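Local coordinates for sporulation inhibitor of replication protein SirA (Bacillus subtilis, PDB 4TPS) that inhibits the initiation of DNA replication during sporulation by acting on DnaA, whose domain I it can bind, preventing overinitiation and enforcing diploidy, at residues 9-14 and 120-125; 38-43 and 135-140; 66-71 and 85-90; 98-101 and 106-109. One frame throughout, in Å; residues are numbered along the deposited sequence.

Interaction 1 (9-14 and 120-125); sequences RHYYTY and IFFEVL. With ACT (acetate ion), chain F.
Tyr11 and Thr13 of strand 9-14 face Phe122 and Leu125 of helix 120-125, with the backbones nearest at Thr13 and Phe122, whose CA atoms are 9.7 Å apart. Side chains alone bridge that gap. The Phe122 ring drives its CZ corner straight down onto the middle of the Tyr11 ring, 3.6 Å above its plane. This is a T-shaped stack, with centroids 5.0 Å apart and planes at 75°. Phe122 reaches across because its CG lies anti to the carbonyl carbon (chi1 -68°), which carries the ring out from the helix. One turn on, Leu125 CD1 comes to 4.4 Å from Thr13 CG2, a looser methyl contact. The phenol end of Tyr11 is held by Glu118 and Arg141, which should fix the face that Phe122 meets. On the strand's other side, His10 ND1 donates a nearly straight bond of 2.7 Å to atom O of an acetate ion, probably from the crystallisation liquor. The contact belongs to the buried core between helix 116-128 and the antiparallel sheet: strand 9-16 runs between strands 106-113 and 132-136, and Phe122 and Leu125 also rest on Ile109 and Ile107 of the former.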
loop_
_atom_site.group_PDB
_atom_site.type_symbol
_atom_site.label_atom_id
_atom_site.label_comp_id
_atom_site.label_asym_id
_atom_site.label_seq_id
_atom_site.Cartn_x
_atom_site.Cartn_y
_atom_site.Cartn_z
ATOM N N ARG A 9 11.530 -14.641 13.536
ATOM C CA ARG A 9 10.854 -13.458 13.049
ATOM C C ARG A 9 10.619 -13.556 11.535
ATOM O O ARG A 9 11.406 -14.156 10.820
ATOM C CB ARG A 9 11.693 -12.205 13.379
ATOM C CG ARG A 9 11.712 -11.823 14.844
ATOM C CD ARG A 9 12.724 -12.625 15.655
ATOM N NE ARG A 9 14.076 -12.336 15.214
ATOM C CZ ARG A 9 15.156 -12.934 15.699
ATOM N NH1 ARG A 9 16.371 -12.584 15.278
ATOM N NH2 ARG A 9 15.015 -13.914 16.574
ATOM N N HIS A 10 9.476 -13.032 11.079
ATOM C CA HIS A 10 9.136 -13.077 9.650
ATOM C C HIS A 10 8.544 -11.739 9.293
ATOM O O HIS A 10 7.441 -11.389 9.750
ATOM C CB HIS A 10 8.130 -14.195 9.403
ATOM C CG HIS A 10 7.795 -14.409 7.952
ATOM N ND1 HIS A 10 6.864 -15.343 7.518
ATOM C CD2 HIS A 10 8.349 -13.896 6.836
ATOM C CE1 HIS A 10 6.852 -15.346 6.189
ATOM N NE2 HIS A 10 7.747 -14.479 5.763
ATOM N N TYR A 11 9.308 -10.940 8.548
ATOM C CA TYR A 11 8.861 -9.581 8.197
ATOM C C TYR A 11 8.518 -9.517 6.712
ATOM O O TYR A 11 9.254 -10.084 5.844
ATOM C CB TYR A 11 10.002 -8.604 8.401
ATOM C CG TYR A 11 10.562 -8.555 9.746
ATOM C CD1 TYR A 11 10.003 -7.781 10.732
ATOM C CD2 TYR A 11 11.707 -9.341 10.059
ATOM C CE1 TYR A 11 10.570 -7.744 11.995
ATOM C CE2 TYR A 11 12.283 -9.283 11.285
ATOM C CZ TYR A 11 11.728 -8.499 12.254
ATOM O OH TYR A 11 12.393 -8.503 13.481
ATOM N N TYR A 12 7.422 -8.818 6.416
ATOM C CA TYR A 12 7.108 -8.366 5.062
ATOM C C TYR A 12 7.402 -6.869 5.047
ATOM O O TYR A 12 6.912 -6.119 5.916
ATOM C CB TYR A 12 5.655 -8.664 4.768
ATOM C CG TYR A 12 5.356 -10.123 4.671
ATOM C CD1 TYR A 12 5.129 -10.858 5.785
ATOM C CD2 TYR A 12 5.275 -10.753 3.459
ATOM C CE1 TYR A 12 4.810 -12.215 5.709
ATOM C CE2 TYR A 12 4.980 -12.069 3.365
ATOM C CZ TYR A 12 4.728 -12.819 4.498
ATOM O OH TYR A 12 4.463 -14.202 4.311
ATOM N N THR A 13 8.251 -6.461 4.103
ATOM C CA THR A 13 8.767 -5.098 4.062
ATOM C C THR A 13 8.457 -4.500 2.713
ATOM O O THR A 13 8.712 -5.114 1.670
ATOM C CB THR A 13 10.245 -5.065 4.378
ATOM O OG1 THR A 13 10.500 -5.697 5.642
ATOM C CG2 THR A 13 10.778 -3.662 4.482
ATOM N N TYR A 14 7.754 -3.356 2.751
ATOM C CA TYR A 14 7.401 -2.618 1.509
ATOM C C TYR A 14 7.988 -1.215 1.523
ATOM O O TYR A 14 8.213 -0.631 2.577
ATOM C CB TYR A 14 5.864 -2.518 1.387
ATOM C CG TYR A 14 5.170 -3.808 1.040
ATOM C CD1 TYR A 14 4.835 -4.739 2.034
ATOM C CD2 TYR A 14 4.760 -4.056 -0.245
ATOM C CE1 TYR A 14 4.138 -5.893 1.716
ATOM C CE2 TYR A 14 4.059 -5.220 -0.586
ATOM C CZ TYR A 14 3.768 -6.142 0.398
ATOM O OH TYR A 14 3.098 -7.268 0.096
ATOM N N ILE A 120 21.193 -6.539 10.204
ATOM C CA ILE A 120 22.145 -6.412 9.102
ATOM C C ILE A 120 21.420 -5.969 7.794
ATOM O O ILE A 120 21.868 -5.048 7.096
ATOM C CB ILE A 120 22.968 -7.700 8.916
ATOM C CG1 ILE A 120 24.018 -7.767 10.066
ATOM C CG2 ILE A 120 23.662 -7.724 7.582
ATOM C CD1 ILE A 120 24.794 -9.027 10.109
ATOM N N PHE A 121 20.278 -6.600 7.528
ATOM C CA PHE A 121 19.485 -6.250 6.361
ATOM C C PHE A 121 18.778 -4.891 6.528
ATOM O O PHE A 121 18.751 -4.082 5.598
ATOM C CB PHE A 121 18.501 -7.352 6.041
ATOM C CG PHE A 121 19.157 -8.644 5.557
ATOM C CD1 PHE A 121 19.947 -8.650 4.442
ATOM C CD2 PHE A 121 18.908 -9.836 6.190
ATOM C CE1 PHE A 121 20.555 -9.805 3.964
ATOM C CE2 PHE A 121 19.501 -11.011 5.739
ATOM C CZ PHE A 121 20.320 -10.980 4.622
ATOM N N PHE A 122 18.234 -4.637 7.709
ATOM C CA PHE A 122 17.504 -3.396 7.967
ATOM C C PHE A 122 18.450 -2.225 7.823
ATOM O O PHE A 122 18.031 -1.154 7.383
ATOM C CB PHE A 122 16.854 -3.312 9.363
ATOM C CG PHE A 122 15.697 -4.286 9.605
ATOM C CD1 PHE A 122 14.958 -4.805 8.580
ATOM C CD2 PHE A 122 15.281 -4.551 10.918
ATOM C CE1 PHE A 122 13.913 -5.674 8.816
ATOM C CE2 PHE A 122 14.226 -5.410 11.164
ATOM C CZ PHE A 122 13.502 -5.929 10.096
ATOM N N GLU A 123 19.703 -2.378 8.228
ATOM C CA GLU A 123 20.675 -1.281 8.100
ATOM C C GLU A 123 20.940 -0.957 6.608
ATOM O O GLU A 123 21.040 0.212 6.244
ATOM C CB GLU A 123 21.998 -1.650 8.759
ATOM C CG GLU A 123 22.895 -0.464 8.948
ATOM C CD GLU A 123 22.512 0.429 10.150
ATOM O OE1 GLU A 123 23.320 1.321 10.475
ATOM O OE2 GLU A 123 21.428 0.293 10.778
ATOM N N VAL A 124 21.020 -1.962 5.736
ATOM C CA VAL A 124 21.192 -1.682 4.305
ATOM C C VAL A 124 19.939 -0.919 3.787
ATOM O O VAL A 124 20.044 0.133 3.158
ATOM C CB VAL A 124 21.393 -2.981 3.542
ATOM C CG1 VAL A 124 21.354 -2.782 2.037
ATOM C CG2 VAL A 124 22.711 -3.645 3.960
ATOM N N LEU A 125 18.777 -1.411 4.126
ATOM C CA LEU A 125 17.497 -0.823 3.695
ATOM C C LEU A 125 17.330 0.631 4.152
ATOM O O LEU A 125 16.984 1.488 3.364
ATOM C CB LEU A 125 16.309 -1.683 4.211
ATOM C CG LEU A 125 16.201 -3.061 3.531
ATOM C CD1 LEU A 125 15.141 -3.888 4.238
ATOM C CD2 LEU A 125 15.856 -2.963 2.094
HETATM C C ACT F . 4.476 -17.642 8.829
HETATM O O ACT F . 5.291 -16.773 9.236
HETATM O OXT ACT F . 4.201 -17.760 7.590
HETATM C CH3 ACT F . 3.789 -18.555 9.818
#

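Interaction 2 (38-43 and 135-140); sequences YHWTSL and MDFNSK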
loop_
_atom_site.group_PDB
_atom_site.type_symbol
_atom_site.label_atom_id
_atom_site.label_comp_id
_atom_site.label_asym_id
_atom_site.label_seq_id
_atom_site.Cartn_x
_atom_site.Cartn_y
_atom_site.Cartn_z
ATOM N N TYR A 38 -4.192 -8.388 2.908
ATOM C CA TYR A 38 -3.664 -9.031 1.686
ATOM C C TYR A 38 -2.948 -10.364 1.937
ATOM O O TYR A 38 -3.155 -11.336 1.223
ATOM C CB TYR A 38 -2.710 -8.057 1.023
ATOM C CG TYR A 38 -2.105 -8.517 -0.255
ATOM C CD1 TYR A 38 -2.913 -8.790 -1.350
ATOM C CD2 TYR A 38 -0.720 -8.676 -0.391
ATOM C CE1 TYR A 38 -2.380 -9.214 -2.540
ATOM C CE2 TYR A 38 -0.180 -9.092 -1.591
ATOM C CZ TYR A 38 -1.028 -9.348 -2.657
ATOM O OH TYR A 38 -0.556 -9.741 -3.885
ATOM N N HIS A 39 -2.123 -10.398 2.967
ATOM C CA HIS A 39 -1.308 -11.560 3.226
ATOM C C HIS A 39 -2.054 -12.647 4.003
ATOM O O HIS A 39 -1.683 -13.814 3.887
ATOM C CB HIS A 39 -0.031 -11.160 3.951
ATOM C CG HIS A 39 0.956 -10.485 3.040
ATOM N ND1 HIS A 39 1.696 -11.168 2.101
ATOM C CD2 HIS A 39 1.242 -9.194 2.852
ATOM C CE1 HIS A 39 2.406 -10.315 1.387
ATOM N NE2 HIS A 39 2.189 -9.122 1.872
ATOM N N TRP A 40 -3.094 -12.268 4.746
ATOM C CA TRP A 40 -3.704 -13.207 5.735
ATOM C C TRP A 40 -5.175 -13.276 5.799
ATOM O O TRP A 40 -5.712 -14.388 5.726
ATOM C CB TRP A 40 -3.252 -12.856 7.140
ATOM C CG TRP A 40 -1.911 -13.455 7.398
ATOM C CD1 TRP A 40 -0.712 -12.822 7.455
ATOM C CD2 TRP A 40 -1.667 -14.826 7.579
ATOM N NE1 TRP A 40 0.296 -13.738 7.697
ATOM C CE2 TRP A 40 -0.280 -14.989 7.733
ATOM C CE3 TRP A 40 -2.497 -15.943 7.593
ATOM C CZ2 TRP A 40 0.297 -16.212 7.924
ATOM C CZ3 TRP A 40 -1.933 -17.156 7.802
ATOM C CH2 TRP A 40 -0.530 -17.302 7.928
ATOM N N THR A 41 -5.836 -12.107 5.990
ATOM C CA THR A 41 -7.291 -12.037 6.310
ATOM C C THR A 41 -8.067 -12.799 5.236
ATOM O O THR A 41 -7.760 -12.739 4.031
ATOM C CB THR A 41 -7.809 -10.575 6.457
ATOM O OG1 THR A 41 -6.968 -9.818 7.328
ATOM C CG2 THR A 41 -9.201 -10.474 7.011
ATOM N N SER A 42 -9.093 -13.517 5.668
ATOM C CA SER A 42 -9.933 -14.249 4.707
ATOM C C SER A 42 -10.953 -13.272 4.157
ATOM O O SER A 42 -11.856 -12.898 4.856
ATOM C CB SER A 42 -10.624 -15.450 5.376
ATOM O OG SER A 42 -9.661 -16.156 6.130
ATOM N N LEU A 43 -10.720 -12.802 2.940
ATOM C CA LEU A 43 -11.532 -11.778 2.343
ATOM C C LEU A 43 -12.300 -12.414 1.202
ATOM O O LEU A 43 -11.868 -13.416 0.617
ATOM C CB LEU A 43 -10.660 -10.644 1.764
ATOM C CG LEU A 43 -9.859 -9.763 2.729
ATOM C CD1 LEU A 43 -9.001 -8.807 1.903
ATOM C CD2 LEU A 43 -10.741 -9.040 3.737
ATOM N N MET A 135 6.896 -5.302 8.650
ATOM C CA MET A 135 5.770 -5.747 9.410
ATOM C C MET A 135 5.879 -7.247 9.639
ATOM O O MET A 135 6.028 -8.012 8.658
ATOM C CB MET A 135 4.520 -5.526 8.573
ATOM C CG MET A 135 4.159 -4.049 8.296
ATOM S SD MET A 135 2.991 -3.818 6.931
ATOM C CE MET A 135 4.057 -3.991 5.522
ATOM N N ASP A 136 5.756 -7.653 10.912
ATOM C CA ASP A 136 5.646 -9.100 11.279
ATOM C C ASP A 136 4.199 -9.338 11.717
ATOM O O ASP A 136 3.775 -8.847 12.752
ATOM C CB ASP A 136 6.665 -9.437 12.366
ATOM C CG ASP A 136 6.675 -10.934 12.708
ATOM O OD1 ASP A 136 5.637 -11.573 12.599
ATOM O OD2 ASP A 136 7.749 -11.492 13.125
ATOM N N PHE A 137 3.445 -10.070 10.893
ATOM C CA PHE A 137 2.039 -10.323 11.114
ATOM C C PHE A 137 1.818 -11.423 12.167
ATOM O O PHE A 137 0.701 -11.637 12.594
ATOM C CB PHE A 137 1.381 -10.801 9.807
ATOM C CG PHE A 137 1.485 -9.806 8.678
ATOM C CD1 PHE A 137 0.964 -8.511 8.824
ATOM C CD2 PHE A 137 2.086 -10.131 7.530
ATOM C CE1 PHE A 137 1.085 -7.584 7.827
ATOM C CE2 PHE A 137 2.220 -9.199 6.525
ATOM C CZ PHE A 137 1.728 -7.931 6.682
ATOM N N ASN A 138 2.893 -12.106 12.548
ATOM C CA ASN A 138 2.809 -13.136 13.586
ATOM C C ASN A 138 2.841 -12.515 14.978
ATOM O O ASN A 138 2.107 -12.903 15.865
ATOM C CB ASN A 138 3.952 -14.166 13.475
ATOM C CG ASN A 138 4.054 -14.856 12.106
ATOM O OD1 ASN A 138 5.140 -15.359 11.706
ATOM N ND2 ASN A 138 2.939 -14.993 11.439
ATOM N N SER A 139 3.738 -11.562 15.179
ATOM C CA SER A 139 3.967 -10.955 16.505
ATOM C C SER A 139 3.306 -9.556 16.650
ATOM O O SER A 139 3.324 -8.964 17.734
ATOM C CB SER A 139 5.467 -10.804 16.625
ATOM O OG SER A 139 5.899 -9.846 15.616
ATOM N N LYS A 140 2.803 -9.014 15.532
ATOM C CA LYS A 140 2.164 -7.652 15.510
ATOM C C LYS A 140 3.212 -6.523 15.770
ATOM O O LYS A 140 2.910 -5.506 16.289
ATOM C CB LYS A 140 0.957 -7.560 16.482
ATOM C CG LYS A 140 -0.137 -6.600 16.002
ATOM C CD LYS A 140 -1.438 -6.682 16.850
ATOM C CE LYS A 140 -2.691 -6.536 16.020
ATOM N NZ LYS A 140 -3.030 -5.092 16.029
#
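Phe137 meets both His39 and Trp40, and the segment 135-140 prepares that meeting from its start. Met135 pairs with Tyr12 through a backbone hydrogen bond, and its side chain packs on Phe35 of helix 28-39. Asp136 then turns the chain. Its OD1 accepts from Asn138 N at 2.8 Å, nearly in line with the C-O bond, and from Ser139 N at 3.2 Å, well above the carboxylate plane. The first bond makes an Asx turn, and the second extends it to an Asx motif. The other carboxylate oxygen, OD2, takes the backbone N of His10, so both oxygens are engaged. Phe137 is thrust out of this turn toward the end of helix 28-39, where it forms an aromatic cluster with His39 and Trp40. A chi1 of -60° sets its ring beside the backbone N, from where it extends toward the helix and presents CE2 to His39 CD2 at 3.8 Å. Those two ring planes lie 29° apart but are offset so that little of one ring lies above the other. Trp40, the first residue to leave the helical conformation, brings CD1 and NE1 up to the root of the same side chain: CD1 is 3.7 Å from Phe137 CB, and NE1 follows at 3.8 Å from that CB. The indole is steeply inclined to the phenyl plane, at 72°. Tyr12 and Phe32 add their rings around Phe137, while Tyr14 OH holds His39 NE2. Beyond Phe137, Asn138 leans on His10, and Lys140 N makes a weak bond to Asp136 O.

Interaction 3 (66-71 and 85-90); sequences HMHQRL and YIYRIA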
loop_
_atom_site.group_PDB
_atom_site.type_symbol
_atom_site.label_atom_id
_atom_site.label_comp_id
_atom_site.label_asym_id
_atom_site.label_seq_id
_atom_site.Cartn_x
_atom_site.Cartn_y
_atom_site.Cartn_z
ATOM N N HIS A 66 20.180 -1.756 -7.358
ATOM C CA HIS A 66 20.702 -0.939 -6.280
ATOM C C HIS A 66 20.857 -1.788 -5.001
ATOM O O HIS A 66 21.871 -1.741 -4.332
ATOM C CB HIS A 66 19.780 0.263 -6.081
ATOM C CG HIS A 66 20.266 1.298 -5.116
ATOM N ND1 HIS A 66 21.576 1.711 -5.027
ATOM C CD2 HIS A 66 19.584 2.047 -4.215
ATOM C CE1 HIS A 66 21.685 2.628 -4.087
ATOM N NE2 HIS A 66 20.491 2.871 -3.595
ATOM N N MET A 67 19.832 -2.566 -4.701
ATOM C CA MET A 67 19.875 -3.449 -3.498
ATOM C C MET A 67 21.016 -4.442 -3.622
ATOM O O MET A 67 21.726 -4.668 -2.644
ATOM C CB MET A 67 18.544 -4.141 -3.278
ATOM C CG MET A 67 17.467 -3.277 -2.697
ATOM S SD MET A 67 17.975 -2.422 -1.186
ATOM C CE MET A 67 18.458 -3.803 -0.234
ATOM N N HIS A 68 21.156 -5.092 -4.795
ATOM C CA HIS A 68 22.198 -6.076 -4.979
ATOM C C HIS A 68 23.560 -5.441 -4.674
ATOM O O HIS A 68 24.390 -6.031 -3.971
ATOM C CB HIS A 68 22.263 -6.603 -6.386
ATOM C CG HIS A 68 21.273 -7.654 -6.706
ATOM N ND1 HIS A 68 21.201 -8.837 -6.019
ATOM C CD2 HIS A 68 20.389 -7.761 -7.727
ATOM C CE1 HIS A 68 20.283 -9.615 -6.562
ATOM N NE2 HIS A 68 19.787 -8.987 -7.607
ATOM N N GLN A 69 23.797 -4.246 -5.226
ATOM C CA GLN A 69 25.071 -3.582 -5.019
ATOM C C GLN A 69 25.345 -3.288 -3.553
ATOM O O GLN A 69 26.442 -3.566 -3.036
ATOM C CB GLN A 69 25.132 -2.350 -5.869
ATOM C CG GLN A 69 25.073 -2.720 -7.354
ATOM C CD GLN A 69 24.872 -1.550 -8.312
ATOM O OE1 GLN A 69 24.208 -0.560 -7.990
ATOM N NE2 GLN A 69 25.428 -1.683 -9.534
ATOM N N ARG A 70 24.353 -2.711 -2.898
ATOM C CA ARG A 70 24.484 -2.382 -1.493
ATOM C C ARG A 70 24.649 -3.593 -0.578
ATOM O O ARG A 70 25.481 -3.573 0.381
ATOM C CB ARG A 70 23.280 -1.528 -1.045
ATOM C CG ARG A 70 23.209 -0.149 -1.671
ATOM C CD ARG A 70 24.337 0.727 -1.136
ATOM N NE ARG A 70 24.304 2.113 -1.646
ATOM C CZ ARG A 70 23.716 3.144 -1.043
ATOM N NH1 ARG A 70 23.092 3.011 0.124
ATOM N NH2 ARG A 70 23.777 4.352 -1.612
ATOM N N LEU A 71 23.907 -4.635 -0.881
ATOM C CA LEU A 71 24.047 -5.891 -0.116
ATOM C C LEU A 71 25.427 -6.513 -0.268
ATOM O O LEU A 71 26.053 -6.918 0.725
ATOM C CB LEU A 71 22.970 -6.889 -0.541
ATOM C CG LEU A 71 21.547 -6.538 -0.066
ATOM C CD1 LEU A 71 20.540 -7.317 -0.907
ATOM C CD2 LEU A 71 21.381 -6.831 1.412
ATOM N N TYR A 85 17.789 -13.521 -6.259
ATOM C CA TYR A 85 17.154 -12.501 -5.398
ATOM C C TYR A 85 17.083 -12.809 -3.918
ATOM O O TYR A 85 16.480 -12.035 -3.155
ATOM C CB TYR A 85 15.766 -12.124 -5.952
ATOM C CG TYR A 85 14.822 -13.268 -6.060
ATOM C CD1 TYR A 85 14.009 -13.590 -5.004
ATOM C CD2 TYR A 85 14.726 -14.035 -7.251
ATOM C CE1 TYR A 85 13.108 -14.634 -5.077
ATOM C CE2 TYR A 85 13.854 -15.104 -7.324
ATOM C CZ TYR A 85 13.040 -15.383 -6.224
ATOM O OH TYR A 85 12.140 -16.393 -6.221
ATOM N N ILE A 86 17.661 -13.950 -3.514
ATOM C CA ILE A 86 17.713 -14.417 -2.127
ATOM C C ILE A 86 19.126 -14.275 -1.613
ATOM O O ILE A 86 20.107 -14.714 -2.270
ATOM C CB ILE A 86 17.272 -15.889 -2.023
ATOM C CG1 ILE A 86 15.870 -16.077 -2.564
ATOM C CG2 ILE A 86 17.378 -16.395 -0.599
ATOM C CD1 ILE A 86 15.489 -17.511 -2.880
ATOM N N TYR A 87 19.246 -13.650 -0.434
ATOM C CA TYR A 87 20.484 -13.585 0.334
ATOM C C TYR A 87 20.300 -14.262 1.648
ATOM O O TYR A 87 19.307 -14.083 2.290
ATOM C CB TYR A 87 20.941 -12.136 0.536
ATOM C CG TYR A 87 21.476 -11.451 -0.723
ATOM C CD1 TYR A 87 20.628 -11.062 -1.737
ATOM C CD2 TYR A 87 22.832 -11.193 -0.882
ATOM C CE1 TYR A 87 21.120 -10.442 -2.857
ATOM C CE2 TYR A 87 23.328 -10.556 -1.999
ATOM C CZ TYR A 87 22.465 -10.204 -2.995
ATOM O OH TYR A 87 22.955 -9.566 -4.105
ATOM N N ARG A 88 21.285 -15.038 2.058
ATOM C CA ARG A 88 21.207 -15.765 3.313
ATOM C C ARG A 88 22.493 -15.500 4.071
ATOM O O ARG A 88 23.579 -15.616 3.503
ATOM C CB ARG A 88 21.003 -17.295 3.026
ATOM C CG ARG A 88 21.134 -18.234 4.216
ATOM C CD ARG A 88 19.999 -18.161 5.145
ATOM N NE ARG A 88 19.863 -19.322 6.039
ATOM C CZ ARG A 88 20.609 -19.615 7.083
ATOM N NH1 ARG A 88 20.249 -20.681 7.752
ATOM N NH2 ARG A 88 21.666 -18.865 7.470
ATOM N N ILE A 89 22.389 -15.193 5.337
ATOM C CA ILE A 89 23.518 -14.899 6.175
ATOM C C ILE A 89 23.514 -15.693 7.464
ATOM O O ILE A 89 22.473 -16.073 7.980
ATOM C CB ILE A 89 23.624 -13.398 6.532
ATOM C CG1 ILE A 89 22.474 -12.951 7.431
ATOM C CG2 ILE A 89 23.651 -12.564 5.273
ATOM C CD1 ILE A 89 22.573 -11.518 7.846
ATOM N N ALA A 90 24.736 -15.965 7.985
ATOM C CA ALA A 90 24.902 -16.549 9.322
ATOM C C ALA A 90 25.809 -15.596 10.109
ATOM O O ALA A 90 26.800 -15.127 9.574
ATOM C CB ALA A 90 25.455 -17.974 9.274
#
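Tyr87 is gripped by two residues of helix 66-71, His68 at its hydroxyl and Leu71 over its ring. Its first torsion, chi1 -71°, turns the ring away from its own carbonyl and directs the phenol from strand 86-90 at the helix. His68 ND1 and Tyr87 OH are 2.7 Å apart in a nearly straight hydrogen bond in which either could be the donor. The hydroxyl lies near the imidazole plane, at its edge. The two rings meet rim to rim, their planes inclined at 46° and neither covering the other. Lys72 NZ also bonds Tyr87 OH, so the phenol oxygen is held by two nitrogens from the same helix. This is helix-on-sheet packing: helix 64-75 lies against strands 86-90 and 96-103, and Tyr87 reaches across from the former, with Ile89 also touching the helix at Leu75. Leu71 supplies the apolar half. Its CD1 sits over one face of the phenol in a CH-pi contact, 3.9 Å from the ring centroid and 18° off the normal, displaced toward CE1, which it approaches to 3.7 Å. Leu71 CB lies over the same face, nearer the opposite rim, 4.0 Å from Tyr87 CE2. Just before the strand begins, His68 CE1 comes to 4.4 Å from Tyr85 CA, and Gln82 and Met102 also border the imidazole.

Interaction 4 (98-101 and 106-109); sequences ATFM and MIEI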
loop_
_atom_site.group_PDB
_atom_site.type_symbol
_atom_site.label_atom_id
_atom_site.label_comp_id
_atom_site.label_asym_id
_atom_site.label_seq_id
_atom_site.Cartn_x
_atom_site.Cartn_y
_atom_site.Cartn_z
ATOM N N ALA A 98 19.718 -15.279 9.035
ATOM C CA ALA A 98 18.606 -14.522 8.380
ATOM C C ALA A 98 18.631 -14.716 6.891
ATOM O O ALA A 98 19.689 -14.852 6.287
ATOM C CB ALA A 98 18.654 -13.042 8.712
ATOM N N THR A 99 17.435 -14.735 6.329
ATOM C CA THR A 99 17.145 -14.815 4.912
ATOM C C THR A 99 16.463 -13.573 4.450
ATOM O O THR A 99 15.520 -13.146 5.103
ATOM C CB THR A 99 16.231 -16.058 4.617
ATOM O OG1 THR A 99 16.785 -17.240 5.243
ATOM C CG2 THR A 99 16.059 -16.291 3.101
ATOM N N PHE A 100 16.917 -13.059 3.303
ATOM C CA PHE A 100 16.377 -11.826 2.651
ATOM C C PHE A 100 15.947 -12.210 1.260
ATOM O O PHE A 100 16.750 -12.787 0.495
ATOM C CB PHE A 100 17.486 -10.776 2.636
ATOM C CG PHE A 100 17.145 -9.487 1.900
ATOM C CD1 PHE A 100 17.288 -9.409 0.521
ATOM C CD2 PHE A 100 16.740 -8.366 2.603
ATOM C CE1 PHE A 100 17.028 -8.220 -0.139
ATOM C CE2 PHE A 100 16.483 -7.202 1.923
ATOM C CZ PHE A 100 16.625 -7.145 0.555
ATOM N N MET A 101 14.694 -11.940 0.909
ATOM C CA MET A 101 14.188 -12.220 -0.429
ATOM C C MET A 101 13.579 -10.931 -1.012
ATOM O O MET A 101 12.727 -10.317 -0.389
ATOM C CB MET A 101 13.079 -13.280 -0.329
ATOM C CG MET A 101 13.520 -14.531 0.431
ATOM S SD MET A 101 12.308 -15.799 0.899
ATOM C CE MET A 101 12.719 -16.993 -0.404
ATOM N N MET A 106 7.951 -6.346 -2.988
ATOM C CA MET A 106 7.963 -6.840 -1.602
ATOM C C MET A 106 9.378 -7.353 -1.282
ATOM O O MET A 106 10.001 -8.002 -2.129
ATOM C CB MET A 106 6.905 -7.959 -1.372
ATOM C CG MET A 106 7.009 -8.849 -0.106
ATOM S SD MET A 106 5.730 -10.167 -0.278
ATOM C CE MET A 106 6.652 -11.363 -1.245
ATOM N N ILE A 107 9.793 -7.114 -0.060
ATOM C CA ILE A 107 10.928 -7.841 0.569
ATOM C C ILE A 107 10.413 -8.721 1.715
ATOM O O ILE A 107 9.597 -8.296 2.507
ATOM C CB ILE A 107 11.950 -6.822 1.109
ATOM C CG1 ILE A 107 12.682 -6.212 -0.083
ATOM C CG2 ILE A 107 12.994 -7.500 1.994
ATOM C CD1 ILE A 107 13.462 -4.979 0.264
ATOM N N GLU A 108 10.926 -9.939 1.826
ATOM C CA GLU A 108 10.546 -10.794 2.927
ATOM C C GLU A 108 11.853 -11.148 3.627
ATOM O O GLU A 108 12.859 -11.494 2.983
ATOM C CB GLU A 108 9.924 -12.064 2.464
ATOM C CG GLU A 108 8.471 -12.124 2.248
ATOM C CD GLU A 108 8.019 -13.576 2.105
ATOM O OE1 GLU A 108 8.007 -14.420 3.058
ATOM O OE2 GLU A 108 7.737 -13.879 0.990
ATOM N N ILE A 109 11.824 -11.087 4.944
ATOM C CA ILE A 109 12.977 -11.435 5.777
ATOM C C ILE A 109 12.517 -12.479 6.822
ATOM O O ILE A 109 11.514 -12.292 7.487
ATOM C CB ILE A 109 13.572 -10.225 6.445
ATOM C CG1 ILE A 109 14.167 -9.250 5.390
ATOM C CG2 ILE A 109 14.602 -10.605 7.496
ATOM C CD1 ILE A 109 14.456 -7.857 5.897
#
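Phe100 lies against Ile107 and Ile109 across the antiparallel strands 98-101 and 106-109, whose axes approach to 4.8 Å in the hairpin of strands 96-103 and 106-113. From CB, which Phe121 of helix 116-128 packs against, the chain turns at chi1 175°, placing CG anti to the backbone N and swinging the ring over the neighbouring strand. CG leads to CD2, which touches Ile109 CG1 and Ile107 CG2, both at 3.9 Å. The next atom, CE2, makes the tightest side-chain approach, 3.5 Å to Ile107 CG2. At the tip, CZ rests on Ile107 CD1 at 3.8 Å. The ring thus spans two isoleucines on one face of the sheet, opposite its own non-hydrogen-bonded partner Ile109 and diagonal to Ile107. On the other face, Met101 and Glu108 form a hydrogen-bonded pair. Met101 N donates to Glu108 O at 2.8 Å, and Glu108 N returns a 2.9 Å bond to Met101 O. Glu108 OE1 reaches away to His10 NE2 of strand 9-16. Next to these bonds, beside the Phe100-Ile109 pair, Ile109 CA approaches Thr99 O at 3.1 Å in a CA-H...O contact. The chemistry is therefore split: backbone bonds fix the register, the Phe100 face is apolar and covered by helices 64-75 and 116-128, and the Met101-Glu108 face carries a polar link that probably steadies the His10 ring.

Overall arrangement
From the N terminus, strand 9-16 opens interaction 1, which closes only when helix 116-128 packs on the sheet. Interaction 2 opens at the end of helix 28-39, inside that loop, and closes after it, at segment 135-140, so the two cross. Interactions 3 and 4 follow in series, and both nest inside the loops of interactions 1 and 2. Interaction 3 joins helix 64-75 to strand 86-90, and interaction 4 closes the hairpin of strands 96-103 and 106-113. Strand pairing links 86-90 through 96-103 and 106-113 to 9-16 and 132-136, so all four contacts share one sheet. Interactions 2 and 3 lie on opposite sides of the chain's centre, about 25 Å apart between centres.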